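Local structure of glycosyl hydrolase, family 38 (Enterococcus faecalis, 5KBP) at residues 85-89 against 120-126; 145-151 against 185-190. The protein probably hydrolyses alpha-mannosidic linkages as a metal-dependent glycoside hydrolase of family 38. All blocks are in the same frame, centred on the assembly; numbering follows the deposited sequence.

Contact 1 (85-89 against 120-126)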
ATOM      1  N   LYS A  85     -22.741  -2.911 -20.280  1.00 41.53           N
ATOM      2  CA  LYS A  85     -23.307  -3.985 -19.476  1.00 38.93           C
ATOM      3  C   LYS A  85     -22.418  -4.225 -18.260  1.00 44.63           C
ATOM      4  O   LYS A  85     -21.240  -4.568 -18.406  1.00 47.21           O
ATOM      5  CB  LYS A  85     -23.441  -5.256 -20.312  1.00 47.99           C
ATOM      6  CG  LYS A  85     -24.264  -5.090 -21.585  1.00 56.25           C
ATOM      7  CD  LYS A  85     -25.736  -4.866 -21.274  1.00 60.69           C
ATOM      8  CE  LYS A  85     -26.585  -4.979 -22.532  1.00 70.76           C
ATOM      9  NZ  LYS A  85     -28.037  -4.813 -22.244  1.00 71.46           N
ATOM     10  N   ILE A  86     -22.984  -4.054 -17.065  1.00 50.68           N
ATOM     11  CA  ILE A  86     -22.219  -4.071 -15.826  1.00 42.43           C
ATOM     12  C   ILE A  86     -22.742  -5.170 -14.909  1.00 39.30           C
ATOM     13  O   ILE A  86     -23.880  -5.634 -15.029  1.00 45.43           O
ATOM     14  CB  ILE A  86     -22.266  -2.708 -15.108  1.00 40.76           C
ATOM     15  CG1 ILE A  86     -23.697  -2.391 -14.670  1.00 45.14           C
ATOM     16  CG2 ILE A  86     -21.733  -1.611 -16.016  1.00 38.12           C
ATOM     17  CD1 ILE A  86     -23.812  -1.183 -13.772  1.00 41.63           C
ATOM     18  N   GLY A  87     -21.888  -5.580 -13.973  1.00 43.84           N
ATOM     19  CA  GLY A  87     -22.268  -6.524 -12.948  1.00 40.53           C
ATOM     20  C   GLY A  87     -22.323  -7.952 -13.447  1.00 39.91           C
ATOM     21  O   GLY A  87     -21.918  -8.257 -14.572  1.00 39.54           O
ATOM     22  N   PRO A  88     -22.865  -8.861 -12.621  1.00 38.47           N
ATOM     23  CA  PRO A  88     -23.510  -8.545 -11.342  1.00 37.16           C
ATOM     24  C   PRO A  88     -22.581  -8.550 -10.129  1.00 36.98           C
ATOM     25  O   PRO A  88     -23.054  -8.342  -9.012  1.00 46.04           O
ATOM     26  CB  PRO A  88     -24.543  -9.660 -11.210  1.00 42.40           C
ATOM     27  CG  PRO A  88     -23.869 -10.839 -11.848  1.00 42.82           C
ATOM     28  CD  PRO A  88     -22.983 -10.292 -12.951  1.00 35.32           C
ATOM     29  N   PHE A  89     -21.292  -8.789 -10.338  1.00 47.25           N
ATOM     30  CA  PHE A  89     -20.338  -8.891  -9.245  1.00 42.98           C
ATOM     31  C   PHE A  89     -19.595  -7.573  -9.053  1.00 47.42           C
ATOM     32  O   PHE A  89     -19.633  -6.673  -9.896  1.00 46.22           O
ATOM     33  CB  PHE A  89     -19.335 -10.024  -9.499  1.00 43.39           C
ATOM     34  CG  PHE A  89     -19.955 -11.392  -9.552  1.00 46.68           C
ATOM     35  CD1 PHE A  89     -21.206 -11.632  -9.009  1.00 44.45           C
ATOM     36  CD2 PHE A  89     -19.275 -12.445 -10.143  1.00 51.04           C
ATOM     37  CE1 PHE A  89     -21.770 -12.894  -9.061  1.00 37.29           C
ATOM     38  CE2 PHE A  89     -19.832 -13.709 -10.197  1.00 53.56           C
ATOM     39  CZ  PHE A  89     -21.081 -13.933  -9.656  1.00 46.79           C
ATOM     40  N   PRO A 120     -27.929  -4.930 -13.146  1.00 49.20           N
ATOM     41  CA  PRO A 120     -26.834  -5.833 -13.507  1.00 46.30           C
ATOM     42  C   PRO A 120     -27.213  -6.815 -14.603  1.00 46.68           C
ATOM     43  O   PRO A 120     -28.380  -7.150 -14.811  1.00 45.76           O
ATOM     44  CB  PRO A 120     -26.568  -6.578 -12.191  1.00 47.45           C
ATOM     45  CG  PRO A 120     -27.919  -6.656 -11.555  1.00 44.70           C
ATOM     46  CD  PRO A 120     -28.646  -5.385 -11.940  1.00 50.23           C
ATOM     47  N   VAL A 121     -26.186  -7.274 -15.317  1.00 46.12           N
ATOM     48  CA  VAL A 121     -26.345  -8.431 -16.188  1.00 43.03           C
ATOM     49  C   VAL A 121     -26.608  -9.645 -15.311  1.00 45.69           C
ATOM     50  O   VAL A 121     -25.793  -9.994 -14.448  1.00 50.58           O
ATOM     51  CB  VAL A 121     -25.106  -8.635 -17.069  1.00 40.55           C
ATOM     52  CG1 VAL A 121     -25.204  -9.950 -17.827  1.00 35.10           C
ATOM     53  CG2 VAL A 121     -24.954  -7.477 -18.030  1.00 42.91           C
ATOM     54  N   GLN A 122     -27.754 -10.290 -15.515  1.00 46.50           N
ATOM     55  CA  GLN A 122     -28.180 -11.386 -14.647  1.00 50.97           C
ATOM     56  C   GLN A 122     -27.538 -12.703 -15.084  1.00 46.14           C
ATOM     57  O   GLN A 122     -28.201 -13.671 -15.459  1.00 54.93           O
ATOM     58  CB  GLN A 122     -29.702 -11.477 -14.625  1.00 57.84           C
ATOM     59  CG  GLN A 122     -30.374 -10.243 -14.039  1.00 64.14           C
ATOM     60  CD  GLN A 122     -31.872 -10.408 -13.883  1.00 76.16           C
ATOM     61  OE1 GLN A 122     -32.366 -10.694 -12.792  1.00 85.28           O
ATOM     62  NE2 GLN A 122     -32.605 -10.223 -14.974  1.00 77.39           N
ATOM     63  N   LEU A 123     -26.209 -12.726 -15.013  1.00 43.97           N
ATOM     64  CA  LEU A 123     -25.424 -13.891 -15.401  1.00 48.81           C
ATOM     65  C   LEU A 123     -24.236 -14.024 -14.464  1.00 50.23           C
ATOM     66  O   LEU A 123     -23.445 -13.086 -14.328  1.00 45.35           O
ATOM     67  CB  LEU A 123     -24.944 -13.774 -16.852  1.00 45.56           C
ATOM     68  CG  LEU A 123     -23.955 -14.844 -17.315  1.00 48.06           C
ATOM     69  CD1 LEU A 123     -24.635 -16.203 -17.410  1.00 44.92           C
ATOM     70  CD2 LEU A 123     -23.321 -14.454 -18.641  1.00 43.82           C
ATOM     71  N   GLY A 124     -24.109 -15.183 -13.823  1.00 50.27           N
ATOM     72  CA  GLY A 124     -22.902 -15.492 -13.082  1.00 45.84           C
ATOM     73  C   GLY A 124     -21.717 -15.572 -14.022  1.00 43.32           C
ATOM     74  O   GLY A 124     -21.738 -16.341 -14.986  1.00 50.59           O
ATOM     75  N   TYR A 125     -20.682 -14.781 -13.764  1.00 48.37           N
ATOM     76  CA  TYR A 125     -19.564 -14.621 -14.691  1.00 46.61           C
ATOM     77  C   TYR A 125     -18.308 -15.203 -14.047  1.00 47.53           C
ATOM     78  O   TYR A 125     -17.702 -14.579 -13.173  1.00 49.23           O
ATOM     79  CB  TYR A 125     -19.386 -13.149 -15.054  1.00 47.65           C
ATOM     80  CG  TYR A 125     -18.689 -12.899 -16.374  1.00 41.53           C
ATOM     81  CD1 TYR A 125     -19.246 -13.334 -17.569  1.00 49.15           C
ATOM     82  CD2 TYR A 125     -17.489 -12.202 -16.427  1.00 38.89           C
ATOM     83  CE1 TYR A 125     -18.615 -13.100 -18.780  1.00 43.10           C
ATOM     84  CE2 TYR A 125     -16.853 -11.962 -17.631  1.00 40.27           C
ATOM     85  CZ  TYR A 125     -17.421 -12.412 -18.805  1.00 44.34           C
ATOM     86  OH  TYR A 125     -16.790 -12.175 -20.003  1.00 43.51           O
ATOM     87  N   PHE A 126     -17.922 -16.402 -14.485  1.00 51.42           N
ATOM     88  CA  PHE A 126     -16.704 -17.067 -14.017  1.00 55.26           C
ATOM     89  C   PHE A 126     -15.850 -17.487 -15.210  1.00 64.22           C
ATOM     90  O   PHE A 126     -15.564 -18.673 -15.398  1.00 69.79           O
ATOM     91  CB  PHE A 126     -17.045 -18.276 -13.149  1.00 46.90           C
ATOM     92  CG  PHE A 126     -17.971 -17.969 -12.011  1.00 52.30           C
ATOM     93  CD1 PHE A 126     -17.473 -17.541 -10.792  1.00 52.40           C
ATOM     94  CD2 PHE A 126     -19.341 -18.120 -12.155  1.00 47.07           C
ATOM     95  CE1 PHE A 126     -18.320 -17.262  -9.741  1.00 55.74           C
ATOM     96  CE2 PHE A 126     -20.195 -17.842 -11.105  1.00 50.28           C
ATOM     97  CZ  PHE A 126     -19.682 -17.413  -9.898  1.00 52.36           C
TER
HETATM   98  O   HOH W   1     -22.196 -10.816 -16.345  1.00 43.12           O
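Pro-88 lies with its ring against the bend at 120-123, and its ring carbons meet main-chain oxygens as well as carbon. CD sits 3.1 Å from the carbonyl O of Leu-123, with the carbonyl O of Val-121 also close by, while CB lies 3.8 Å from CB of Pro-120, so that the two prolines touch through their beta carbons. The peptide before Pro-88 is cis, a form proline adopts far more readily than other residues. Gly-87, with phi of 77° and no side chain, lets the chain pass close to Pro-120, its CA 4.4 Å from CB of Pro-120. A single direct hydrogen bond joins the segments, from N of Val-121 to O of Ile-86 (2.8 Å), and a water donates to the carbonyl oxygens of both Gly-87 and Leu-123. The branched Val-121 sets CG2 beside the backbone N, anti to the carbonyl carbon, and this methyl rests on CB of Lys-85 at 3.5 Å; the rest of the lysine leads away, suiting a partly exposed site. At the other end Phe-89 and Phe-126 approach obliquely, their planes at 59° and centroids 5.5 Å apart. CZ of Phe-126 arrives at the edge of the Phe-89 ring, 3.7 Å from CE2. Large flat side chains suit this buried end, where Met-140 of helix 136-141 touches both rings. The contact thus ties the loop after strand 84-85 to the turn leading into strand 124-126, on either side of helix 100-117 in sequence, within the family 38 N-terminal catalytic domain; Gln-122 centres an inverse gamma turn there.

Contact 2 (145-151 against 185-190)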
ATOM      1  N   LEU A 145     -29.833 -14.760  -9.731  1.00 51.60           N
ATOM      2  CA  LEU A 145     -29.061 -15.056 -10.932  1.00 56.88           C
ATOM      3  C   LEU A 145     -29.415 -16.453 -11.425  1.00 57.78           C
ATOM      4  O   LEU A 145     -29.051 -17.446 -10.771  1.00 62.80           O
ATOM      5  CB  LEU A 145     -27.561 -14.947 -10.654  1.00 55.91           C
ATOM      6  CG  LEU A 145     -27.053 -13.562 -10.245  1.00 57.25           C
ATOM      7  CD1 LEU A 145     -25.547 -13.573 -10.081  1.00 67.11           C
ATOM      8  CD2 LEU A 145     -27.468 -12.518 -11.265  1.00 50.89           C
ATOM      9  N   PRO A 146     -30.119 -16.586 -12.546  1.00 53.54           N
ATOM     10  CA  PRO A 146     -30.555 -17.907 -13.020  1.00 52.44           C
ATOM     11  C   PRO A 146     -29.568 -18.629 -13.923  1.00 46.92           C
ATOM     12  O   PRO A 146     -29.840 -19.773 -14.306  1.00 46.36           O
ATOM     13  CB  PRO A 146     -31.835 -17.562 -13.792  1.00 43.23           C
ATOM     14  CG  PRO A 146     -31.543 -16.221 -14.374  1.00 44.06           C
ATOM     15  CD  PRO A 146     -30.675 -15.496 -13.368  1.00 49.33           C
ATOM     16  N   ALA A 147     -28.442 -18.010 -14.273  1.00 38.77           N
ATOM     17  CA  ALA A 147     -27.488 -18.632 -15.179  1.00 39.84           C
ATOM     18  C   ALA A 147     -26.075 -18.209 -14.800  1.00 43.24           C
ATOM     19  O   ALA A 147     -25.863 -17.178 -14.157  1.00 46.70           O
ATOM     20  CB  ALA A 147     -27.785 -18.272 -16.640  1.00 35.32           C
ATOM     21  N   ALA A 148     -25.105 -19.023 -15.214  1.00 47.00           N
ATOM     22  CA  ALA A 148     -23.702 -18.776 -14.908  1.00 46.89           C
ATOM     23  C   ALA A 148     -22.840 -19.205 -16.084  1.00 47.05           C
ATOM     24  O   ALA A 148     -22.944 -20.343 -16.552  1.00 56.81           O
ATOM     25  CB  ALA A 148     -23.270 -19.522 -13.640  1.00 52.31           C
ATOM     26  N   ALA A 149     -21.993 -18.293 -16.557  1.00 51.64           N
ATOM     27  CA  ALA A 149     -21.053 -18.571 -17.635  1.00 47.03           C
ATOM     28  C   ALA A 149     -19.671 -18.824 -17.047  1.00 45.56           C
ATOM     29  O   ALA A 149     -19.183 -18.031 -16.235  1.00 51.35           O
ATOM     30  CB  ALA A 149     -21.001 -17.413 -18.632  1.00 38.39           C
ATOM     31  N   PHE A 150     -19.045 -19.925 -17.460  1.00 48.82           N
ATOM     32  CA  PHE A 150     -17.755 -20.330 -16.920  1.00 52.68           C
ATOM     33  C   PHE A 150     -16.897 -20.907 -18.037  1.00 52.06           C
ATOM     34  O   PHE A 150     -17.374 -21.171 -19.144  1.00 53.08           O
ATOM     35  CB  PHE A 150     -17.918 -21.347 -15.782  1.00 49.09           C
ATOM     36  CG  PHE A 150     -18.637 -22.602 -16.188  1.00 61.21           C
ATOM     37  CD1 PHE A 150     -20.022 -22.651 -16.198  1.00 57.45           C
ATOM     38  CD2 PHE A 150     -17.929 -23.735 -16.553  1.00 69.77           C
ATOM     39  CE1 PHE A 150     -20.687 -23.803 -16.570  1.00 64.84           C
ATOM     40  CE2 PHE A 150     -18.589 -24.892 -16.927  1.00 75.42           C
ATOM     41  CZ  PHE A 150     -19.970 -24.926 -16.934  1.00 74.63           C
ATOM     42  N   GLY A 151     -15.616 -21.109 -17.735  1.00 54.86           N
ATOM     43  CA  GLY A 151     -14.675 -21.566 -18.740  1.00 56.99           C
ATOM     44  C   GLY A 151     -13.891 -22.808 -18.370  1.00 59.64           C
ATOM     45  O   GLY A 151     -13.433 -23.540 -19.253  1.00 71.75           O
ATOM     46  N   ILE A 185     -29.285 -24.475 -12.079  1.00 49.84           N
ATOM     47  CA  ILE A 185     -29.188 -23.270 -12.890  1.00 49.72           C
ATOM     48  C   ILE A 185     -28.777 -23.668 -14.305  1.00 51.58           C
ATOM     49  O   ILE A 185     -28.386 -24.805 -14.567  1.00 56.51           O
ATOM     50  CB  ILE A 185     -28.198 -22.244 -12.306  1.00 48.56           C
ATOM     51  CG1 ILE A 185     -26.779 -22.818 -12.302  1.00 51.01           C
ATOM     52  CG2 ILE A 185     -28.613 -21.841 -10.903  1.00 48.67           C
ATOM     53  CD1 ILE A 185     -25.707 -21.804 -11.963  1.00 45.62           C
ATOM     54  N   PHE A 186     -28.869 -22.706 -15.218  1.00 49.33           N
ATOM     55  CA  PHE A 186     -28.436 -22.904 -16.595  1.00 50.48           C
ATOM     56  C   PHE A 186     -26.952 -22.582 -16.712  1.00 50.73           C
ATOM     57  O   PHE A 186     -26.510 -21.505 -16.301  1.00 48.65           O
ATOM     58  CB  PHE A 186     -29.248 -22.031 -17.552  1.00 47.39           C
ATOM     59  CG  PHE A 186     -28.767 -22.089 -18.974  1.00 48.33           C
ATOM     60  CD1 PHE A 186     -28.985 -23.219 -19.744  1.00 52.76           C
ATOM     61  CD2 PHE A 186     -28.098 -21.017 -19.538  1.00 50.24           C
ATOM     62  CE1 PHE A 186     -28.541 -23.279 -21.050  1.00 54.00           C
ATOM     63  CE2 PHE A 186     -27.654 -21.070 -20.846  1.00 51.19           C
ATOM     64  CZ  PHE A 186     -27.876 -22.204 -21.602  1.00 48.32           C
ATOM     65  N   GLY A 187     -26.188 -23.515 -17.273  1.00 51.94           N
ATOM     66  CA  GLY A 187     -24.750 -23.369 -17.415  1.00 50.43           C
ATOM     67  C   GLY A 187     -24.374 -23.073 -18.858  1.00 49.77           C
ATOM     68  O   GLY A 187     -24.774 -23.795 -19.774  1.00 57.85           O
ATOM     69  N   LEU A 188     -23.603 -22.003 -19.042  1.00 44.92           N
ATOM     70  CA  LEU A 188     -23.097 -21.597 -20.349  1.00 43.37           C
ATOM     71  C   LEU A 188     -21.583 -21.764 -20.340  1.00 47.82           C
ATOM     72  O   LEU A 188     -20.873 -21.008 -19.669  1.00 52.82           O
ATOM     73  CB  LEU A 188     -23.494 -20.156 -20.668  1.00 41.99           C
ATOM     74  CG  LEU A 188     -23.085 -19.609 -22.040  1.00 53.42           C
ATOM     75  CD1 LEU A 188     -23.669 -20.466 -23.152  1.00 58.84           C
ATOM     76  CD2 LEU A 188     -23.514 -18.157 -22.195  1.00 56.45           C
ATOM     77  N   LEU A 189     -21.091 -22.750 -21.082  1.00 46.51           N
ATOM     78  CA  LEU A 189     -19.672 -23.075 -21.111  1.00 49.41           C
ATOM     79  C   LEU A 189     -19.006 -22.405 -22.305  1.00 48.12           C
ATOM     80  O   LEU A 189     -19.508 -22.488 -23.431  1.00 50.44           O
ATOM     81  CB  LEU A 189     -19.462 -24.588 -21.179  1.00 48.27           C
ATOM     82  CG  LEU A 189     -18.035 -25.053 -21.475  1.00 49.64           C
ATOM     83  CD1 LEU A 189     -17.100 -24.715 -20.323  1.00 45.80           C
ATOM     84  CD2 LEU A 189     -18.005 -26.542 -21.783  1.00 53.21           C
ATOM     85  N   PHE A 190     -17.876 -21.742 -22.055  1.00 46.36           N
ATOM     86  CA  PHE A 190     -17.023 -21.240 -23.130  1.00 51.19           C
ATOM     87  C   PHE A 190     -16.220 -22.424 -23.661  1.00 58.30           C
ATOM     88  O   PHE A 190     -15.041 -22.614 -23.353  1.00 58.73           O
ATOM     89  CB  PHE A 190     -16.122 -20.114 -22.636  1.00 43.10           C
ATOM     90  CG  PHE A 190     -16.870 -18.934 -22.078  1.00 43.73           C
ATOM     91  CD1 PHE A 190     -17.706 -18.183 -22.885  1.00 41.15           C
ATOM     92  CD2 PHE A 190     -16.726 -18.569 -20.749  1.00 46.69           C
ATOM     93  CE1 PHE A 190     -18.394 -17.097 -22.376  1.00 38.33           C
ATOM     94  CE2 PHE A 190     -17.410 -17.484 -20.234  1.00 49.28           C
ATOM     95  CZ  PHE A 190     -18.245 -16.746 -21.050  1.00 48.72           C
TER
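Ala-147 to Phe-150 pair in parallel with Phe-186 to Leu-189, and five backbone hydrogen bonds run between the segments. Their donors alternate between the two strands, from N of Phe-186 to O of Pro-146 (3.2 Å) at one end to N of Phe-190 to O of Phe-150 (3.0 Å) at the other. Packing is tight at this second end, though the partly exposed Gly-151 forms its open edge. Phe-190 has CG beside its backbone N (chi1 -59°), which brings the ring back over the neighbouring strand: CD2 is 3.1 Å from O of Phe-150, and CZ meets CB of Ala-149 at 3.7 Å. The small alanine suits a place where a ring must come close to the strand. On the opposite sheet face, Phe-150 holds CG between its backbone N and carbonyl carbon (chi1 59°), and its ring extends across to the partner strand. There CE2 touches CD1 of Leu-189 at 3.7 Å, and CA of Gly-187 stands at the ring edge, 4.2 Å from CE1; with no side chain of its own, the glycine lets the ring lie against the strand. Trp-177 also meets the Phe-150 ring. Toward the start of the strands the alanines offer single methyls, although Ala-148 CB still meets CD1 of Ile-185 at 3.7 Å, and Ala-147 CB lies at the edge of the Phe-186 ring, whose far end turns away toward Leu-267 and Leu-274. Pro-146 marks the solvent side: its CB is directed away from the partner strand, and the exposed residue contributes chiefly its carbonyl. Backbone groups turned toward the partner are used in the ladder, and outward ones bond to strands 124-126 and 174-178, while the side chains meeting across it are apolar, as befits buried interior strands.

Both contacts are buried and meet in one mixed sheet of the N-terminal domain, their centres about 11 Å apart. Strand 124-126 of contact 1 is one of the sheet's two outermost strands within the chain and neighbours 147-150 of contact 2, with Gly-124 probably hydrogen-bonded to both Ala-147 and Ala-149. Chemistry follows position. Contact 2 lies further inside the sheet and is a regular parallel ladder, whereas contact 1 joins loop to sheet edge through proline packing, one direct backbone bond, a water bridge and an oblique pair of phenylalanine rings. Among the touching residues, solvent reaches Lys-85 and Pro-120 in contact 1 and Pro-146 and Gly-151 in contact 2. Helix 136-141 packs against side chains from both.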